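Local coordinates for beta-agarase D (Zobellia galactanivorans, PDB 4ASM), which hydrolyses beta-1,4-galactosidic linkages within agarose chains with retention of anomeric configuration, as a secreted family GH16 enzyme of which this is the catalytic domain, at residues Asp34-Phe48 against Met80-Trp94. Numbering follows the deposited sequence.
Sequences DFNYTFNPTNNVVDF and MQNHVAVSGGNLNIW. With CA (calcium ion), chain B.
Phe35 turns its ring away from its own carbonyl carbon (chi1 -64°) and lays one face over Leu91, whose CB sits 3.5 Å from the ring centroid, almost exactly on the normal, in a CH-pi contact. Tyr37 takes the more hindered setting between backbone N and carbonyl carbon (chi1 53°), which brings its ring face over Val86, while the phenol OH is hydrogen-bonded to Asp33. The two methyls of beta-branched Val86 serve different rings: CG1 lies 3.9 Å from the Tyr37 centroid, offset toward the rim, and CG2 meets Phe48 CE1 at 3.7 Å. With an alanine at Phe35, Leu91 CB would probably lose the ring face that packs on it, and a gap would open between loop and hairpin.

The backbones join at one antiparallel hydrogen-bonded pair, Phe39 N to Val86 O (2.8 Å) and Val86 N to Phe39 O (2.9 Å). Pro41, which has no N-H to offer Val84 O, is consistent with the bridge staying single; its CB approaches the edge of Trp94. Farther along, a water donates to Asn43 O and Gln81 OE1, and the Gln81 amide also has Asn58 as partner. By similarity, Met80-Asn90 probably contributes to substrate binding.

At the other end Asp34 O, Asn36 OD1 and Gly89 O, each 2.4 to 2.5 Å from calcium, share the ion with Asp9, Asp354 and a water. Glycine suits position 89 of the type I' turn, because a side chain would be jammed against Gly88 O.

The loop thus borders the hairpin of strands 84-87 and 90-96, which pairs onward through 90-96 with strands 112-125 and 350-362 of the GH16 beta-sandwich.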
# COMPACT_ATOMS: atom_id res chain seq x y z
N ASP A 34 6.35 16.03 -7.88
CA ASP A 34 5.07 16.71 -7.70
C ASP A 34 4.17 16.76 -8.94
O ASP A 34 3.15 17.47 -8.93
CB ASP A 34 5.18 18.08 -6.96
CG ASP A 34 6.05 19.09 -7.68
OD1 ASP A 34 6.58 18.79 -8.77
OD2 ASP A 34 6.19 20.21 -7.11
N PHE A 35 4.53 16.00 -9.97
CA PHE A 35 3.63 15.65 -11.09
C PHE A 35 2.98 16.84 -11.80
O PHE A 35 1.81 16.79 -12.13
CB PHE A 35 2.51 14.70 -10.60
CG PHE A 35 3.01 13.36 -10.11
CD1 PHE A 35 3.68 12.52 -10.98
CD2 PHE A 35 2.77 12.92 -8.80
CE1 PHE A 35 4.14 11.27 -10.57
CE2 PHE A 35 3.22 11.66 -8.38
CZ PHE A 35 3.90 10.85 -9.25
N ASN A 36 3.77 17.89 -12.08
CA ASN A 36 3.18 19.11 -12.65
C ASN A 36 3.43 19.29 -14.15
O ASN A 36 3.01 20.28 -14.77
CB ASN A 36 3.58 20.31 -11.80
CG ASN A 36 2.95 20.26 -10.40
OD1 ASN A 36 1.89 19.62 -10.22
ND2 ASN A 36 3.59 20.88 -9.43
N TYR A 37 4.03 18.26 -14.72
CA TYR A 37 4.38 18.19 -16.13
C TYR A 37 3.33 17.41 -16.89
O TYR A 37 2.33 16.94 -16.32
CB TYR A 37 5.77 17.54 -16.25
CG TYR A 37 5.90 16.19 -15.55
CD1 TYR A 37 6.23 16.11 -14.19
CD2 TYR A 37 5.69 15.01 -16.25
CE1 TYR A 37 6.35 14.87 -13.56
CE2 TYR A 37 5.79 13.78 -15.62
CZ TYR A 37 6.13 13.72 -14.29
OH TYR A 37 6.24 12.48 -13.68
N THR A 38 3.54 17.27 -18.20
CA THR A 38 2.67 16.48 -19.05
C THR A 38 3.35 15.18 -19.42
O THR A 38 4.50 15.17 -19.86
CB THR A 38 2.25 17.28 -20.32
OG1 THR A 38 1.46 18.41 -19.92
CG2 THR A 38 1.44 16.41 -21.28
N PHE A 39 2.66 14.07 -19.16
CA PHE A 39 3.01 12.78 -19.71
C PHE A 39 1.72 12.23 -20.31
O PHE A 39 0.78 11.90 -19.57
CB PHE A 39 3.58 11.83 -18.65
CG PHE A 39 3.67 10.40 -19.11
CD1 PHE A 39 4.39 10.07 -20.26
CD2 PHE A 39 3.02 9.38 -18.41
CE1 PHE A 39 4.46 8.76 -20.71
CE2 PHE A 39 3.07 8.06 -18.86
CZ PHE A 39 3.80 7.74 -20.02
N ASN A 40 1.65 12.16 -21.64
CA ASN A 40 0.46 11.62 -22.28
C ASN A 40 0.51 10.09 -22.28
O ASN A 40 1.58 9.51 -22.47
CB ASN A 40 0.27 12.16 -23.70
CG ASN A 40 -0.18 13.62 -23.71
OD1 ASN A 40 0.63 14.51 -23.96
ND2 ASN A 40 -1.47 13.87 -23.43
N PRO A 41 -0.64 9.45 -22.06
CA PRO A 41 -0.64 8.01 -21.93
C PRO A 41 -0.24 7.33 -23.23
O PRO A 41 -0.51 7.86 -24.33
CB PRO A 41 -2.11 7.68 -21.60
CG PRO A 41 -2.90 8.85 -22.12
CD PRO A 41 -2.00 10.01 -21.91
N THR A 42 0.41 6.18 -23.11
CA THR A 42 0.89 5.41 -24.26
C THR A 42 0.85 3.92 -23.96
O THR A 42 1.07 3.52 -22.81
CB THR A 42 2.34 5.84 -24.65
OG1 THR A 42 2.84 5.00 -25.70
CG2 THR A 42 3.29 5.75 -23.45
N ASN A 43 0.60 3.11 -24.99
CA ASN A 43 0.66 1.64 -24.92
C ASN A 43 2.10 1.13 -24.77
O ASN A 43 2.31 -0.01 -24.39
CB ASN A 43 0.10 0.99 -26.21
CG ASN A 43 -1.42 1.06 -26.32
OD1 ASN A 43 -2.15 0.88 -25.34
ND2 ASN A 43 -1.91 1.29 -27.54
N ASN A 44 3.08 1.97 -25.11
CA ASN A 44 4.47 1.55 -25.02
C ASN A 44 4.96 1.58 -23.59
O ASN A 44 4.52 2.43 -22.80
CB ASN A 44 5.36 2.41 -25.90
CG ASN A 44 4.93 2.39 -27.35
OD1 ASN A 44 4.58 1.34 -27.89
ND2 ASN A 44 4.90 3.56 -27.98
N VAL A 45 5.88 0.68 -23.26
CA VAL A 45 6.58 0.74 -21.98
C VAL A 45 7.63 1.83 -22.09
O VAL A 45 8.56 1.73 -22.91
CB VAL A 45 7.28 -0.59 -21.63
CG1 VAL A 45 8.02 -0.44 -20.29
CG2 VAL A 45 6.27 -1.71 -21.58
N VAL A 46 7.46 2.89 -21.31
CA VAL A 46 8.34 4.05 -21.37
C VAL A 46 8.66 4.59 -19.98
O VAL A 46 7.92 4.38 -19.01
CB VAL A 46 7.72 5.20 -22.22
CG1 VAL A 46 7.43 4.77 -23.65
CG2 VAL A 46 6.44 5.72 -21.55
N ASP A 47 9.77 5.31 -19.90
CA ASP A 47 10.10 6.10 -18.73
C ASP A 47 9.40 7.44 -18.86
O ASP A 47 9.17 7.93 -19.99
CB ASP A 47 11.61 6.38 -18.66
CG ASP A 47 12.44 5.13 -18.41
OD1 ASP A 47 11.93 4.12 -17.88
OD2 ASP A 47 13.65 5.19 -18.73
N PHE A 48 9.09 8.07 -17.74
CA PHE A 48 8.52 9.41 -17.75
C PHE A 48 8.94 10.24 -16.55
O PHE A 48 9.46 9.72 -15.57
CB PHE A 48 6.99 9.40 -17.95
CG PHE A 48 6.20 8.75 -16.83
CD1 PHE A 48 5.75 9.52 -15.77
CD2 PHE A 48 5.85 7.40 -16.88
CE1 PHE A 48 4.97 8.96 -14.73
CE2 PHE A 48 5.08 6.84 -15.84
CZ PHE A 48 4.65 7.62 -14.77
N MET A 80 -2.15 -2.23 -17.49
CA MET A 80 -2.06 -1.74 -18.86
C MET A 80 -1.24 -0.45 -18.92
O MET A 80 -1.47 0.50 -18.15
CB MET A 80 -3.45 -1.50 -19.44
CG MET A 80 -3.44 -1.48 -20.96
SD MET A 80 -5.08 -1.37 -21.62
CE MET A 80 -4.68 -1.14 -23.32
N GLN A 81 -0.29 -0.41 -19.85
CA GLN A 81 0.62 0.72 -19.96
C GLN A 81 -0.13 2.03 -20.14
O GLN A 81 0.26 3.05 -19.56
CB GLN A 81 1.61 0.52 -21.11
CG GLN A 81 2.93 -0.16 -20.72
CD GLN A 81 2.74 -1.57 -20.17
OE1 GLN A 81 2.59 -2.54 -20.92
NE2 GLN A 81 2.72 -1.69 -18.83
N ASN A 82 -1.20 2.02 -20.95
CA ASN A 82 -1.84 3.29 -21.31
C ASN A 82 -2.85 3.82 -20.29
O ASN A 82 -3.56 4.80 -20.56
CB ASN A 82 -2.44 3.26 -22.73
CG ASN A 82 -3.71 2.46 -22.80
OD1 ASN A 82 -4.15 1.84 -21.82
ND2 ASN A 82 -4.33 2.46 -23.98
N HIS A 83 -2.91 3.17 -19.12
CA HIS A 83 -3.78 3.63 -18.01
C HIS A 83 -3.00 4.46 -16.98
O HIS A 83 -3.32 4.46 -15.80
CB HIS A 83 -4.49 2.43 -17.36
CG HIS A 83 -5.67 1.94 -18.14
ND1 HIS A 83 -5.67 1.85 -19.52
CD2 HIS A 83 -6.92 1.62 -17.74
CE1 HIS A 83 -6.87 1.44 -19.92
NE2 HIS A 83 -7.64 1.29 -18.86
N VAL A 84 -2.01 5.20 -17.46
CA VAL A 84 -1.12 6.02 -16.66
C VAL A 84 -0.89 7.31 -17.44
O VAL A 84 -0.59 7.26 -18.62
CB VAL A 84 0.28 5.34 -16.51
CG1 VAL A 84 1.25 6.26 -15.79
CG2 VAL A 84 0.16 3.98 -15.80
N ALA A 85 -1.07 8.44 -16.77
CA ALA A 85 -0.73 9.74 -17.39
C ALA A 85 -0.35 10.73 -16.30
O ALA A 85 -0.64 10.53 -15.11
CB ALA A 85 -1.91 10.26 -18.18
N VAL A 86 0.31 11.82 -16.69
CA VAL A 86 0.52 12.93 -15.77
C VAL A 86 -0.04 14.15 -16.47
O VAL A 86 0.32 14.42 -17.61
CB VAL A 86 2.01 13.11 -15.38
CG1 VAL A 86 2.19 14.23 -14.34
CG2 VAL A 86 2.55 11.80 -14.83
N SER A 87 -0.95 14.86 -15.79
CA SER A 87 -1.57 16.07 -16.34
C SER A 87 -2.39 16.77 -15.28
O SER A 87 -2.86 16.14 -14.33
CB SER A 87 -2.44 15.77 -17.57
OG SER A 87 -3.50 14.90 -17.23
N GLY A 88 -2.53 18.09 -15.42
CA GLY A 88 -3.40 18.86 -14.51
C GLY A 88 -2.85 18.93 -13.11
O GLY A 88 -3.58 19.24 -12.16
N GLY A 89 -1.56 18.65 -12.96
CA GLY A 89 -0.89 18.69 -11.66
C GLY A 89 -0.88 17.36 -10.92
O GLY A 89 -0.37 17.28 -9.81
N ASN A 90 -1.43 16.32 -11.53
CA ASN A 90 -1.54 15.02 -10.86
C ASN A 90 -1.02 13.88 -11.72
O ASN A 90 -1.21 13.89 -12.95
CB ASN A 90 -3.01 14.67 -10.56
CG ASN A 90 -3.70 15.67 -9.66
OD1 ASN A 90 -3.34 15.82 -8.49
ND2 ASN A 90 -4.73 16.33 -10.19
N LEU A 91 -0.45 12.87 -11.07
CA LEU A 91 -0.42 11.54 -11.66
C LEU A 91 -1.86 11.02 -11.74
O LEU A 91 -2.61 11.11 -10.75
CB LEU A 91 0.43 10.61 -10.78
CG LEU A 91 0.44 9.12 -11.11
CD1 LEU A 91 1.17 8.80 -12.44
CD2 LEU A 91 1.02 8.32 -9.94
N ASN A 92 -2.24 10.47 -12.89
CA ASN A 92 -3.54 9.85 -13.10
C ASN A 92 -3.29 8.37 -13.34
O ASN A 92 -2.52 8.01 -14.24
CB ASN A 92 -4.22 10.41 -14.36
CG ASN A 92 -4.76 11.85 -14.20
OD1 ASN A 92 -5.95 12.08 -14.39
ND2 ASN A 92 -3.88 12.80 -13.90
N ILE A 93 -3.91 7.50 -12.54
CA ILE A 93 -3.87 6.06 -12.79
C ILE A 93 -5.30 5.57 -12.68
O ILE A 93 -5.93 5.73 -11.64
CB ILE A 93 -2.95 5.32 -11.78
CG1 ILE A 93 -1.50 5.66 -12.09
CG2 ILE A 93 -3.13 3.80 -11.88
CD1 ILE A 93 -0.49 5.01 -11.15
N TRP A 94 -5.82 4.99 -13.75
CA TRP A 94 -7.24 4.65 -13.76
C TRP A 94 -7.51 3.20 -14.12
O TRP A 94 -6.59 2.44 -14.43
CB TRP A 94 -8.02 5.59 -14.68
CG TRP A 94 -7.68 5.54 -16.12
CD1 TRP A 94 -8.34 4.83 -17.09
CD2 TRP A 94 -6.63 6.24 -16.78
NE1 TRP A 94 -7.77 5.06 -18.33
CE2 TRP A 94 -6.71 5.92 -18.16
CE3 TRP A 94 -5.62 7.13 -16.35
CZ2 TRP A 94 -5.81 6.43 -19.10
CZ3 TRP A 94 -4.72 7.63 -17.30
CH2 TRP A 94 -4.83 7.28 -18.65
CA CA B . 1.05 18.34 -8.26
O HOH W 1 0.50 17.59 -14.46
O HOH W 2 1.01 5.59 -20.24
O HOH W 3 -1.46 0.02 -23.11
O HOH W 4 3.09 -2.48 -23.52
O HOH W 5 -0.46 20.19 -8.62